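Periplasmic protein-probably involved in high-affinity Fe2+ transport (Escherichia coli F11, PDB 5I0Y) binds copper in the periplasm and probably takes part in high-affinity ferrous iron transport. Local coordinates at residues Y67-D78 / G108-P119. The protein carries 1 engineered substitution. Numbering follows the deposited sequence.
Sequences YLTISYTLVNND and GNYKVTYHIEPP
Two antiparallel strands of the FetP β-sandwich, 69-76 and 108-117, pair from Thr-69/Glu-117 to Asn-76/Tyr-110, their axes 4.5 Å apart at closest approach. Thr-69, Ser-71, Thr-73 and Val-75 sit in hydrogen-bonded pairs; the bond from Thr-69 N to Glu-117 O is weak. On the face bearing Thr-73, His-115 reaches diagonally to it: His-115 NE2 donates to Thr-73 OG1 over 2.7 Å, with the acceptor 1° out of the ring plane. Asp-142 holds His-115 ND1 and Glu-84 bonds Thr-73 OG1, so both ends of this link are anchored. The face of Ile-70, Leu-74, Val-112 and Ile-116 is largely apolar, though it also carries tyrosines and Asn-76. Leu-74 CD1 meets Tyr-110 CD1 at 3.6 Å, while Asn-76 CA makes a CH-pi contact 4.0 Å from the Tyr-110 ring centroid, 25° off the normal. A chi1 of 177° swings the Asn-76 carboxamide away from its own N, with CB over one ring face; ND2 bonds Met-105 O. Just past strand 69-76, Asp-78 grips Asn-109 twice: Asp-78 OD1 takes Asn-109 ND2 at 2.9 Å through the syn lone pair of OD1, and Asp-78 OD2 receives Asn-109 N from above the carboxylate plane. Strands 82-92 and 141-149 flank the pair; strand 43-51 packs against Ile-70 and Tyr-114.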
loop_
_atom_site.group_PDB
_atom_site.type_symbol
_atom_site.label_atom_id
_atom_site.label_comp_id
_atom_site.label_asym_id
_atom_site.label_seq_id
_atom_site.Cartn_x
_atom_site.Cartn_y
_atom_site.Cartn_z
ATOM N N TYR B 67 -2.839 -2.823 -0.101
ATOM C CA TYR B 67 -3.072 -4.053 -0.898
ATOM C C TYR B 67 -4.505 -4.563 -0.848
ATOM O O TYR B 67 -4.750 -5.729 -1.167
ATOM C CB TYR B 67 -2.063 -5.166 -0.546
ATOM C CG TYR B 67 -0.668 -4.753 -0.913
ATOM C CD1 TYR B 67 -0.178 -4.945 -2.207
ATOM C CD2 TYR B 67 0.155 -4.157 0.030
ATOM C CE1 TYR B 67 1.117 -4.554 -2.540
ATOM C CE2 TYR B 67 1.440 -3.756 -0.299
ATOM C CZ TYR B 67 1.904 -3.953 -1.568
ATOM O OH TYR B 67 3.191 -3.539 -1.839
ATOM N N LEU B 68 -5.458 -3.693 -0.522
ATOM C CA LEU B 68 -6.861 -4.115 -0.570
ATOM C C LEU B 68 -7.376 -4.108 -2.010
ATOM O O LEU B 68 -6.840 -3.417 -2.876
ATOM C CB LEU B 68 -7.735 -3.203 0.290
ATOM C CG LEU B 68 -7.417 -3.246 1.784
ATOM C CD1 LEU B 68 -8.277 -2.247 2.543
ATOM C CD2 LEU B 68 -7.580 -4.636 2.384
ATOM N N THR B 69 -8.442 -4.873 -2.267
ATOM C CA THR B 69 -9.151 -4.846 -3.534
ATOM C C THR B 69 -10.571 -4.417 -3.196
ATOM O O THR B 69 -11.255 -5.047 -2.385
ATOM C CB THR B 69 -9.139 -6.230 -4.171
ATOM O OG1 THR B 69 -7.769 -6.611 -4.351
ATOM C CG2 THR B 69 -9.853 -6.212 -5.530
ATOM N N ILE B 70 -11.009 -3.342 -3.827
ATOM C CA ILE B 70 -12.272 -2.720 -3.455
ATOM C C ILE B 70 -13.045 -2.328 -4.684
ATOM O O ILE B 70 -12.521 -1.610 -5.563
ATOM C CB ILE B 70 -12.079 -1.476 -2.559
ATOM C CG1 ILE B 70 -11.181 -1.820 -1.378
ATOM C CG2 ILE B 70 -13.434 -0.948 -2.079
ATOM C CD1 ILE B 70 -10.828 -0.621 -0.524
ATOM N N SER B 71 -14.291 -2.795 -4.739
ATOM C CA SER B 71 -15.244 -2.332 -5.741
ATOM C C SER B 71 -16.417 -1.671 -5.019
ATOM O O SER B 71 -16.542 -1.777 -3.803
ATOM C CB SER B 71 -15.715 -3.447 -6.671
ATOM O OG SER B 71 -16.441 -4.423 -5.968
ATOM N N TYR B 72 -17.239 -0.953 -5.767
ATOM C CA TYR B 72 -18.373 -0.264 -5.168
ATOM C C TYR B 72 -19.656 -0.500 -5.955
ATOM O O TYR B 72 -19.624 -0.771 -7.149
ATOM C CB TYR B 72 -18.090 1.258 -5.041
ATOM C CG TYR B 72 -18.055 1.973 -6.377
ATOM C CD1 TYR B 72 -19.235 2.416 -6.983
ATOM C CD2 TYR B 72 -16.853 2.162 -7.060
ATOM C CE1 TYR B 72 -19.224 3.057 -8.207
ATOM C CE2 TYR B 72 -16.833 2.806 -8.295
ATOM C CZ TYR B 72 -18.030 3.228 -8.863
ATOM O OH TYR B 72 -18.071 3.860 -10.087
ATOM N N THR B 73 -20.778 -0.357 -5.256
ATOM C CA THR B 73 -22.096 -0.330 -5.886
ATOM C C THR B 73 -22.784 0.911 -5.354
ATOM O O THR B 73 -23.004 1.023 -4.154
ATOM C CB THR B 73 -22.924 -1.581 -5.542
ATOM O OG1 THR B 73 -22.202 -2.748 -5.945
ATOM C CG2 THR B 73 -24.279 -1.543 -6.266
ATOM N N LEU B 74 -23.090 1.841 -6.249
ATOM C CA LEU B 74 -23.657 3.131 -5.898
ATOM C C LEU B 74 -25.088 3.185 -6.401
ATOM O O LEU B 74 -25.356 2.863 -7.554
ATOM C CB LEU B 74 -22.825 4.242 -6.559
ATOM C CG LEU B 74 -23.208 5.709 -6.351
ATOM C CD1 LEU B 74 -22.995 6.091 -4.883
ATOM C CD2 LEU B 74 -22.415 6.609 -7.305
ATOM N N VAL B 75 -25.995 3.604 -5.527
ATOM C CA VAL B 75 -27.415 3.644 -5.870
ATOM C C VAL B 75 -27.977 5.001 -5.493
ATOM O O VAL B 75 -27.846 5.447 -4.358
ATOM C CB VAL B 75 -28.223 2.504 -5.176
ATOM C CG1 VAL B 75 -29.708 2.574 -5.532
ATOM C CG2 VAL B 75 -27.660 1.131 -5.522
ATOM N N ASN B 76 -28.591 5.674 -6.460
ATOM C CA ASN B 76 -29.387 6.845 -6.161
ATOM C C ASN B 76 -30.746 6.296 -5.700
ATOM O O ASN B 76 -31.500 5.708 -6.492
ATOM C CB ASN B 76 -29.508 7.751 -7.395
ATOM C CG ASN B 76 -30.394 8.951 -7.152
ATOM O OD1 ASN B 76 -31.407 8.854 -6.455
ATOM N ND2 ASN B 76 -30.031 10.097 -7.737
ATOM N N ASN B 77 -31.022 6.420 -4.404
ATOM C CA ASN B 77 -32.237 5.861 -3.814
ATOM C C ASN B 77 -33.509 6.566 -4.270
ATOM O O ASN B 77 -34.598 5.986 -4.194
ATOM C CB ASN B 77 -32.163 5.912 -2.288
ATOM C CG ASN B 77 -31.214 4.887 -1.702
ATOM O OD1 ASN B 77 -30.698 5.086 -0.599
ATOM N ND2 ASN B 77 -30.992 3.788 -2.411
ATOM N N ASP B 78 -33.383 7.798 -4.740
ATOM C CA ASP B 78 -34.546 8.547 -5.193
ATOM C C ASP B 78 -35.012 8.080 -6.559
ATOM O O ASP B 78 -36.217 8.055 -6.823
ATOM C CB ASP B 78 -34.230 10.038 -5.244
ATOM C CG ASP B 78 -33.888 10.606 -3.888
ATOM O OD1 ASP B 78 -34.380 10.087 -2.864
ATOM O OD2 ASP B 78 -33.131 11.585 -3.848
ATOM N N GLY B 108 -29.359 14.006 -4.823
ATOM C CA GLY B 108 -30.295 13.098 -4.166
ATOM C C GLY B 108 -29.733 12.274 -3.023
ATOM O O GLY B 108 -28.589 12.464 -2.606
ATOM N N ASN B 109 -30.568 11.370 -2.517
ATOM C CA ASN B 109 -30.201 10.434 -1.471
ATOM C C ASN B 109 -29.535 9.216 -2.089
ATOM O O ASN B 109 -30.083 8.606 -3.011
ATOM C CB ASN B 109 -31.457 10.008 -0.716
ATOM C CG ASN B 109 -32.149 11.179 -0.062
ATOM O OD1 ASN B 109 -31.615 11.784 0.861
ATOM N ND2 ASN B 109 -33.343 11.523 -0.556
ATOM N N TYR B 110 -28.347 8.878 -1.601
ATOM C CA TYR B 110 -27.593 7.747 -2.118
ATOM C C TYR B 110 -27.263 6.667 -1.085
ATOM O O TYR B 110 -27.155 6.943 0.113
ATOM C CB TYR B 110 -26.261 8.257 -2.662
ATOM C CG TYR B 110 -26.337 8.858 -4.030
ATOM C CD1 TYR B 110 -26.003 8.117 -5.154
ATOM C CD2 TYR B 110 -26.711 10.187 -4.192
ATOM C CE1 TYR B 110 -26.055 8.673 -6.417
ATOM C CE2 TYR B 110 -26.794 10.751 -5.455
ATOM C CZ TYR B 110 -26.448 9.993 -6.556
ATOM O OH TYR B 110 -26.500 10.550 -7.817
ATOM N N LYS B 111 -27.115 5.445 -1.587
ATOM C CA LYS B 111 -26.495 4.351 -0.861
ATOM C C LYS B 111 -25.213 4.029 -1.612
ATOM O O LYS B 111 -25.190 4.092 -2.841
ATOM C CB LYS B 111 -27.396 3.111 -0.871
ATOM C CG LYS B 111 -26.651 1.830 -0.534
ATOM C CD LYS B 111 -27.557 0.611 -0.458
ATOM C CE LYS B 111 -26.977 -0.399 0.524
ATOM N NZ LYS B 111 -27.282 -1.816 0.207
ATOM N N VAL B 112 -24.134 3.736 -0.887
ATOM C CA VAL B 112 -22.956 3.143 -1.517
ATOM C C VAL B 112 -22.472 1.978 -0.668
ATOM O O VAL B 112 -22.427 2.067 0.566
ATOM C CB VAL B 112 -21.841 4.168 -1.862
ATOM C CG1 VAL B 112 -21.143 4.734 -0.618
ATOM C CG2 VAL B 112 -20.839 3.567 -2.840
ATOM N N THR B 113 -22.152 0.888 -1.357
ATOM C CA THR B 113 -21.578 -0.285 -0.720
ATOM C C THR B 113 -20.181 -0.518 -1.289
ATOM O O THR B 113 -19.986 -0.519 -2.498
ATOM C CB THR B 113 -22.477 -1.516 -0.896
ATOM O OG1 THR B 113 -23.746 -1.237 -0.290
ATOM C CG2 THR B 113 -21.882 -2.776 -0.215
ATOM N N TYR B 114 -19.222 -0.691 -0.387
ATOM C CA TYR B 114 -17.870 -1.084 -0.764
ATOM C C TYR B 114 -17.703 -2.572 -0.530
ATOM O O TYR B 114 -18.035 -3.064 0.536
ATOM C CB TYR B 114 -16.821 -0.292 0.018
ATOM C CG TYR B 114 -16.772 1.196 -0.264
ATOM C CD1 TYR B 114 -17.367 1.757 -1.407
ATOM C CD2 TYR B 114 -16.073 2.050 0.597
ATOM C CE1 TYR B 114 -17.308 3.118 -1.642
ATOM C CE2 TYR B 114 -15.994 3.410 0.350
ATOM C CZ TYR B 114 -16.616 3.939 -0.765
ATOM O OH TYR B 114 -16.540 5.289 -1.053
ATOM N N HIS B 115 -17.188 -3.268 -1.540
ATOM C CA HIS B 115 -16.919 -4.719 -1.492
ATOM C C HIS B 115 -15.444 -4.911 -1.325
ATOM O O HIS B 115 -14.682 -4.577 -2.236
ATOM C CB HIS B 115 -17.399 -5.394 -2.777
ATOM C CG HIS B 115 -18.781 -4.959 -3.218
ATOM N ND1 HIS B 115 -19.897 -5.299 -2.533
ATOM C CD2 HIS B 115 -19.202 -4.192 -4.303
ATOM C CE1 HIS B 115 -20.974 -4.784 -3.146
ATOM N NE2 HIS B 115 -20.554 -4.102 -4.230
ATOM N N ILE B 116 -15.027 -5.397 -0.154
ATOM C CA ILE B 116 -13.607 -5.387 0.232
ATOM C C ILE B 116 -13.024 -6.794 0.333
ATOM O O ILE B 116 -13.603 -7.683 0.967
ATOM C CB ILE B 116 -13.446 -4.635 1.562
ATOM C CG1 ILE B 116 -14.045 -3.242 1.400
ATOM C CG2 ILE B 116 -11.972 -4.499 1.943
ATOM C CD1 ILE B 116 -14.081 -2.437 2.661
ATOM N N GLU B 117 -11.862 -6.982 -0.284
ATOM C CA GLU B 117 -11.133 -8.244 -0.200
ATOM C C GLU B 117 -9.772 -7.979 0.434
ATOM O O GLU B 117 -9.193 -6.910 0.219
ATOM C CB GLU B 117 -10.965 -8.854 -1.596
ATOM C CG GLU B 117 -12.255 -9.469 -2.109
ATOM C CD GLU B 117 -12.222 -9.720 -3.599
ATOM O OE1 GLU B 117 -11.986 -8.762 -4.363
ATOM O OE2 GLU B 117 -12.447 -10.873 -4.020
ATOM N N PRO B 118 -9.262 -8.935 1.226
ATOM C CA PRO B 118 -8.066 -8.709 2.030
ATOM C C PRO B 118 -6.771 -8.664 1.208
ATOM O O PRO B 118 -6.757 -9.034 0.033
ATOM C CB PRO B 118 -8.069 -9.896 3.010
ATOM C CG PRO B 118 -8.732 -10.980 2.219
ATOM C CD PRO B 118 -9.825 -10.281 1.465
ATOM N N PRO B 119 -5.686 -8.217 1.847
ATOM C CA PRO B 119 -4.416 -7.992 1.152
ATOM C C PRO B 119 -3.818 -9.223 0.474
ATOM O O PRO B 119 -3.033 -9.070 -0.461
ATOM C CB PRO B 119 -3.513 -7.461 2.265
ATOM C CG PRO B 119 -4.463 -6.761 3.178
ATOM C CD PRO B 119 -5.644 -7.680 3.220
HETATM O O HOH W 1 -6.481 -7.505 -2.191
HETATM O O HOH W 2 -25.228 -0.137 -2.737
#